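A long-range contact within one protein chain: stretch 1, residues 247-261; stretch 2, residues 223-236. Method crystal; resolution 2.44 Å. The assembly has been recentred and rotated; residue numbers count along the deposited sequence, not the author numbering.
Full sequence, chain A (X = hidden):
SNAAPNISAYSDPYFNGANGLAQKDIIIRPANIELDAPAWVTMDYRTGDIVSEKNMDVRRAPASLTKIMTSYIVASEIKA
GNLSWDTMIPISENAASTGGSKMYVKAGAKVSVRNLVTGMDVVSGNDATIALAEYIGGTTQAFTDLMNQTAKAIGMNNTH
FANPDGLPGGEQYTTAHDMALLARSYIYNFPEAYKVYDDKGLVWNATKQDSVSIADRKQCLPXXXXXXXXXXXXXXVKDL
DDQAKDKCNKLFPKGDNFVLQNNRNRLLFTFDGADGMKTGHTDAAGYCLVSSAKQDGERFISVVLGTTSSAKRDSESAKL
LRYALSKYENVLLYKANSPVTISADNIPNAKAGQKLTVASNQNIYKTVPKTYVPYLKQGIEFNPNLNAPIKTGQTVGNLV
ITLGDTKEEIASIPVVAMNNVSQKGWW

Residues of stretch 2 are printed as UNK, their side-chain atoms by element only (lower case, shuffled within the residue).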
# COMPACT_ATOMS: atom_id res chain seq x y z
N LYS A 247 -21.48 -32.61 -3.52
CA LYS A 247 -21.05 -31.22 -3.64
C LYS A 247 -19.83 -31.10 -4.54
O LYS A 247 -19.65 -30.07 -5.20
CB LYS A 247 -20.79 -30.62 -2.25
CG LYS A 247 -19.33 -30.55 -1.83
CD LYS A 247 -19.15 -29.50 -0.75
CE LYS A 247 -17.84 -29.68 -0.00
NZ LYS A 247 -17.73 -28.73 1.14
N CYS A 248 -18.99 -32.14 -4.59
CA CYS A 248 -17.96 -32.19 -5.61
C CYS A 248 -18.57 -32.31 -7.00
O CYS A 248 -18.01 -31.78 -7.97
CB CYS A 248 -17.01 -33.36 -5.35
SG CYS A 248 -16.05 -33.25 -3.82
N ASN A 249 -19.71 -32.99 -7.12
CA ASN A 249 -20.33 -33.17 -8.43
C ASN A 249 -21.03 -31.91 -8.90
O ASN A 249 -21.11 -31.67 -10.12
CB ASN A 249 -21.32 -34.34 -8.38
CG ASN A 249 -20.63 -35.69 -8.41
OD1 ASN A 249 -20.71 -36.46 -7.46
ND2 ASN A 249 -19.95 -35.98 -9.52
N LYS A 250 -21.54 -31.09 -7.98
CA LYS A 250 -22.20 -29.84 -8.36
C LYS A 250 -21.20 -28.73 -8.66
O LYS A 250 -21.39 -27.97 -9.62
CB LYS A 250 -23.16 -29.40 -7.26
CG LYS A 250 -23.94 -28.13 -7.59
CD LYS A 250 -24.61 -27.55 -6.35
CE LYS A 250 -25.69 -28.46 -5.81
NZ LYS A 250 -26.95 -28.37 -6.60
N LEU A 251 -20.14 -28.63 -7.86
CA LEU A 251 -19.14 -27.58 -8.08
C LEU A 251 -18.22 -27.90 -9.25
O LEU A 251 -17.76 -26.99 -9.94
CB LEU A 251 -18.31 -27.38 -6.81
CG LEU A 251 -19.08 -26.92 -5.56
CD1 LEU A 251 -18.17 -26.93 -4.34
CD2 LEU A 251 -19.67 -25.54 -5.78
N PHE A 252 -17.94 -29.18 -9.48
CA PHE A 252 -17.11 -29.63 -10.60
C PHE A 252 -17.89 -30.68 -11.37
O PHE A 252 -17.66 -31.89 -11.19
CB PHE A 252 -15.77 -30.19 -10.11
CG PHE A 252 -14.96 -29.21 -9.31
CD1 PHE A 252 -14.14 -28.29 -9.94
CD2 PHE A 252 -15.00 -29.23 -7.93
CE1 PHE A 252 -13.38 -27.40 -9.21
CE2 PHE A 252 -14.25 -28.34 -7.19
CZ PHE A 252 -13.43 -27.42 -7.83
N PRO A 253 -18.82 -30.26 -12.24
CA PRO A 253 -19.58 -31.24 -13.03
C PRO A 253 -18.69 -32.04 -13.96
O PRO A 253 -17.46 -31.90 -13.91
CB PRO A 253 -20.57 -30.36 -13.81
CG PRO A 253 -20.64 -29.08 -13.04
CD PRO A 253 -19.27 -28.88 -12.47
N LYS A 254 -19.27 -32.88 -14.81
CA LYS A 254 -18.49 -33.69 -15.74
C LYS A 254 -18.56 -33.06 -17.12
O LYS A 254 -19.63 -32.98 -17.73
CB LYS A 254 -19.01 -35.13 -15.76
CG LYS A 254 -18.74 -35.89 -14.47
CD LYS A 254 -19.00 -37.39 -14.59
CE LYS A 254 -20.44 -37.74 -14.26
NZ LYS A 254 -20.54 -39.11 -13.68
N GLY A 255 -17.40 -32.62 -17.63
CA GLY A 255 -17.31 -32.00 -18.93
C GLY A 255 -17.25 -30.49 -18.92
O GLY A 255 -17.02 -29.89 -19.97
N ASP A 256 -17.44 -29.86 -17.76
CA ASP A 256 -17.36 -28.41 -17.66
C ASP A 256 -15.93 -27.93 -17.87
O ASP A 256 -14.98 -28.53 -17.37
CB ASP A 256 -17.89 -27.94 -16.31
CG ASP A 256 -19.41 -27.88 -16.26
OD1 ASP A 256 -19.95 -26.81 -15.94
OD2 ASP A 256 -20.06 -28.90 -16.58
N ASN A 257 -15.78 -26.84 -18.60
CA ASN A 257 -14.46 -26.30 -18.89
C ASN A 257 -14.00 -25.39 -17.75
O ASN A 257 -14.73 -24.48 -17.35
CB ASN A 257 -14.45 -25.52 -20.21
CG ASN A 257 -13.09 -24.96 -20.54
OD1 ASN A 257 -12.19 -25.69 -20.97
ND2 ASN A 257 -12.92 -23.66 -20.34
N PHE A 258 -12.80 -25.65 -17.25
CA PHE A 258 -12.23 -24.89 -16.14
C PHE A 258 -10.90 -24.29 -16.55
O PHE A 258 -10.08 -24.95 -17.20
CB PHE A 258 -12.05 -25.77 -14.91
CG PHE A 258 -13.23 -25.80 -13.99
CD1 PHE A 258 -14.32 -26.61 -14.26
CD2 PHE A 258 -13.25 -25.03 -12.84
CE1 PHE A 258 -15.41 -26.64 -13.41
CE2 PHE A 258 -14.34 -25.05 -11.99
CZ PHE A 258 -15.41 -25.87 -12.28
N VAL A 259 -10.69 -23.03 -16.16
CA VAL A 259 -9.40 -22.36 -16.30
C VAL A 259 -8.84 -22.13 -14.90
O VAL A 259 -9.56 -21.67 -14.01
CB VAL A 259 -9.54 -21.03 -17.06
CG1 VAL A 259 -8.18 -20.36 -17.19
CG2 VAL A 259 -10.16 -21.25 -18.43
N LEU A 260 -7.58 -22.48 -14.71
CA LEU A 260 -6.92 -22.40 -13.41
C LEU A 260 -5.68 -21.52 -13.55
O LEU A 260 -4.79 -21.82 -14.35
CB LEU A 260 -6.54 -23.79 -12.91
CG LEU A 260 -7.69 -24.80 -12.85
CD1 LEU A 260 -7.25 -26.15 -13.38
CD2 LEU A 260 -8.22 -24.92 -11.44
N GLN A 261 -5.64 -20.43 -12.78
CA GLN A 261 -4.52 -19.50 -12.84
C GLN A 261 -4.11 -19.11 -11.43
O GLN A 261 -4.95 -18.95 -10.54
CB GLN A 261 -4.87 -18.24 -13.63
CG GLN A 261 -5.72 -18.48 -14.85
CD GLN A 261 -5.72 -17.29 -15.79
OE1 GLN A 261 -4.66 -16.83 -16.21
NE2 GLN A 261 -6.90 -16.79 -16.12
N UNK A 223 -10.08 -33.84 -11.31
CA UNK A 223 -9.16 -34.20 -12.38
C UNK A 223 -9.52 -33.40 -13.63
O UNK A 223 -10.66 -33.46 -14.10
c UNK A 223 -7.32 -37.27 -13.12
n UNK A 223 -5.73 -39.10 -13.67
c UNK A 223 -8.21 -36.18 -13.70
c UNK A 223 -6.49 -37.93 -14.20
c UNK A 223 -9.22 -35.70 -12.67
N UNK A 224 -8.55 -32.66 -14.15
CA UNK A 224 -8.74 -31.83 -15.33
C UNK A 224 -7.89 -32.37 -16.47
O UNK A 224 -6.73 -32.75 -16.28
c UNK A 224 -11.26 -28.71 -13.28
c UNK A 224 -10.76 -28.55 -12.00
c UNK A 224 -10.49 -29.30 -14.26
c UNK A 224 -8.37 -30.37 -15.05
c UNK A 224 -9.48 -28.97 -11.72
c UNK A 224 -9.20 -29.73 -13.98
c UNK A 224 -8.71 -29.56 -12.70
N UNK A 225 -8.48 -32.40 -17.67
CA UNK A 225 -7.71 -32.70 -18.87
C UNK A 225 -6.63 -31.63 -19.06
O UNK A 225 -6.91 -30.43 -19.03
c UNK A 225 -7.92 -33.26 -21.33
o UNK A 225 -8.31 -32.87 -22.45
c UNK A 225 -8.63 -32.75 -20.09
o UNK A 225 -6.96 -34.05 -21.18
N UNK A 226 -5.39 -32.09 -19.26
CA UNK A 226 -4.28 -31.15 -19.39
C UNK A 226 -4.43 -30.25 -20.60
O UNK A 226 -4.10 -29.06 -20.54
c UNK A 226 -2.03 -34.23 -19.91
c UNK A 226 -1.73 -36.40 -21.07
c UNK A 226 -2.96 -31.93 -19.45
c UNK A 226 -3.02 -33.16 -20.36
n UNK A 226 -2.21 -37.60 -21.38
n UNK A 226 -2.45 -35.58 -20.31
n UNK A 226 -0.54 -36.04 -21.51
N UNK A 227 -4.95 -30.79 -21.71
CA UNK A 227 -4.95 -30.05 -22.97
C UNK A 227 -6.15 -29.12 -23.11
O UNK A 227 -6.04 -28.08 -23.76
c UNK A 227 -4.91 -31.03 -24.14
N UNK A 228 -7.29 -29.46 -22.52
CA UNK A 228 -8.51 -28.69 -22.70
C UNK A 228 -9.05 -28.06 -21.43
O UNK A 228 -9.98 -27.25 -21.51
c UNK A 228 -9.62 -29.55 -23.32
o UNK A 228 -9.97 -30.61 -22.42
c UNK A 228 -9.16 -30.15 -24.64
N UNK A 229 -8.51 -28.40 -20.26
CA UNK A 229 -9.09 -27.90 -19.03
C UNK A 229 -10.43 -28.49 -18.68
O UNK A 229 -11.04 -28.08 -17.68
N UNK A 230 -10.93 -29.43 -19.47
CA UNK A 230 -12.20 -30.08 -19.17
C UNK A 230 -12.04 -31.03 -18.00
O UNK A 230 -11.09 -31.81 -17.93
n UNK A 230 -13.09 -30.11 -22.67
o UNK A 230 -14.22 -29.09 -21.01
c UNK A 230 -13.41 -29.94 -21.39
c UNK A 230 -12.71 -30.84 -20.39
N UNK A 231 -12.98 -30.95 -17.06
CA UNK A 231 -12.97 -31.84 -15.91
C UNK A 231 -13.26 -33.26 -16.35
O UNK A 231 -14.25 -33.53 -17.04
c UNK A 231 -15.24 -30.90 -15.54
c UNK A 231 -13.98 -31.36 -14.86
c UNK A 231 -14.28 -32.46 -13.86
N UNK A 232 -12.38 -34.18 -15.97
CA UNK A 232 -12.55 -35.60 -16.23
C UNK A 232 -13.19 -36.30 -15.04
O UNK A 232 -14.18 -37.02 -15.19
c UNK A 232 -11.23 -37.75 -16.45
c UNK A 232 -11.19 -36.24 -16.59
c UNK A 232 -9.30 -36.05 -18.30
c UNK A 232 -10.77 -35.81 -18.00
N UNK A 233 -12.66 -36.08 -13.84
CA UNK A 233 -13.21 -36.63 -12.61
C UNK A 233 -13.61 -35.50 -11.68
O UNK A 233 -12.82 -34.59 -11.43
c UNK A 233 -12.21 -38.98 -12.43
o UNK A 233 -14.12 -39.38 -11.08
c UNK A 233 -13.54 -39.65 -12.15
o UNK A 233 -14.00 -40.44 -13.01
c UNK A 233 -12.19 -37.55 -11.93
N UNK A 234 -14.85 -35.58 -11.17
CA UNK A 234 -15.30 -34.60 -10.19
C UNK A 234 -14.48 -34.68 -8.90
O UNK A 234 -14.05 -33.66 -8.36
o UNK A 234 -17.60 -34.21 -10.89
c UNK A 234 -16.79 -34.79 -9.89
N UNK A 235 -14.26 -35.90 -8.40
CA UNK A 235 -13.46 -36.11 -7.21
C UNK A 235 -12.38 -37.14 -7.49
O UNK A 235 -12.57 -38.09 -8.25
c UNK A 235 -15.89 -39.93 -6.84
c UNK A 235 -15.35 -37.63 -6.34
o UNK A 235 -18.15 -40.58 -7.21
c UNK A 235 -14.32 -36.56 -6.01
c UNK A 235 -14.96 -38.95 -6.55
c UNK A 235 -17.22 -39.60 -6.92
c UNK A 235 -17.64 -38.30 -6.70
c UNK A 235 -16.70 -37.33 -6.41
N UNK A 236 -11.22 -36.93 -6.85
CA UNK A 236 -10.13 -37.90 -6.87
C UNK A 236 -9.82 -38.46 -5.50
O UNK A 236 -9.05 -39.43 -5.41
c UNK A 236 -7.92 -36.75 -6.38
c UNK A 236 -8.86 -37.26 -7.47
o UNK A 236 -8.16 -38.22 -8.27

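Position 223 carries four carbons in a row ending in a nitrogen, out of reach of stretch 1: Lys 223. Its backbone pairs with position 233.

Position 224 has one carbon and then a ring of six carbons with no oxygen. The ring lies among three apolar side chains, Phe 252, Phe 258 and Leu 260, so it is Phe 224. CZ is 4.0 Å from Phe 252 CD1, CE2 is 3.5 Å from Phe 258 CB, and Leu 260 CD1 sits over one face, 3.8 Å from Phe 224 CD1.

Position 225, two carbons with two oxygens on the second, is Asp 225. Position 226, three carbons, a nitrogen and a carbon bearing two more nitrogens, is Arg 226; position 227, a single carbon, is Ala 227. None touches stretch 1. At 228 one carbon carries an oxygen and a carbon: Thr 228, whose OG1 donates to Asp 225 OD2 at 2.8 Å and so braces the turn.

Position 229 has no side-chain atoms and a positive phi: Gly 229. An ideal CB would lie 2.5 Å from Phe 258 O, a clash, while the bare backbone lets Phe 258 N donate to Gly 229 O at 3.0 Å.

Position 230 shows two carbons, the second with one oxygen and one nitrogen, near Asn 257 and Gly 255: Asn 230, its backbone bridged to that of Asn 257.

At 231 one carbon forks into two, and one branch carbon packs very close to the carbonyl oxygens of Pro 253 and Asp 256: Val 231. Its CG1 is 2.9 Å from Pro 253 O and 3.0 Å from Asp 256 O. Val 231 N donates to Asp 256 O at 3.2 Å, and Gly 255 N returns a weak bond to Val 231 O at 3.3 Å.

Position 232, four carbons forked at the first, is Ile 232, pointing away where the chain turns a corner. Position 233, three carbons ending in two oxygens, is Glu 233, also pointing away.

Position 234 has one carbon and one oxygen, the oxygen against Phe 252 O: Ser 234. Its OG donates to Phe 252 O at a very short 2.3 Å, tying down the first residue beyond the helix.

Position 235, one carbon, then a ring of six carbons bearing one oxygen, its edge against the helix, is Tyr 235; CD2 is 4.1 Å from Cys 248 CB. Position 236, one carbon carrying an oxygen and a carbon, is Thr 236, out of reach.

The contact works in zones: an aromatic ring packs against apolar side chains; a single bridge, Asn 257 with Asn 230, flanked by backbone hydrogen bonds, sets the register; glycine admits close approach; and a buried serine anchors the helix exit.

Stretch 2, residues 223-236: KFDRATGNVIESYT
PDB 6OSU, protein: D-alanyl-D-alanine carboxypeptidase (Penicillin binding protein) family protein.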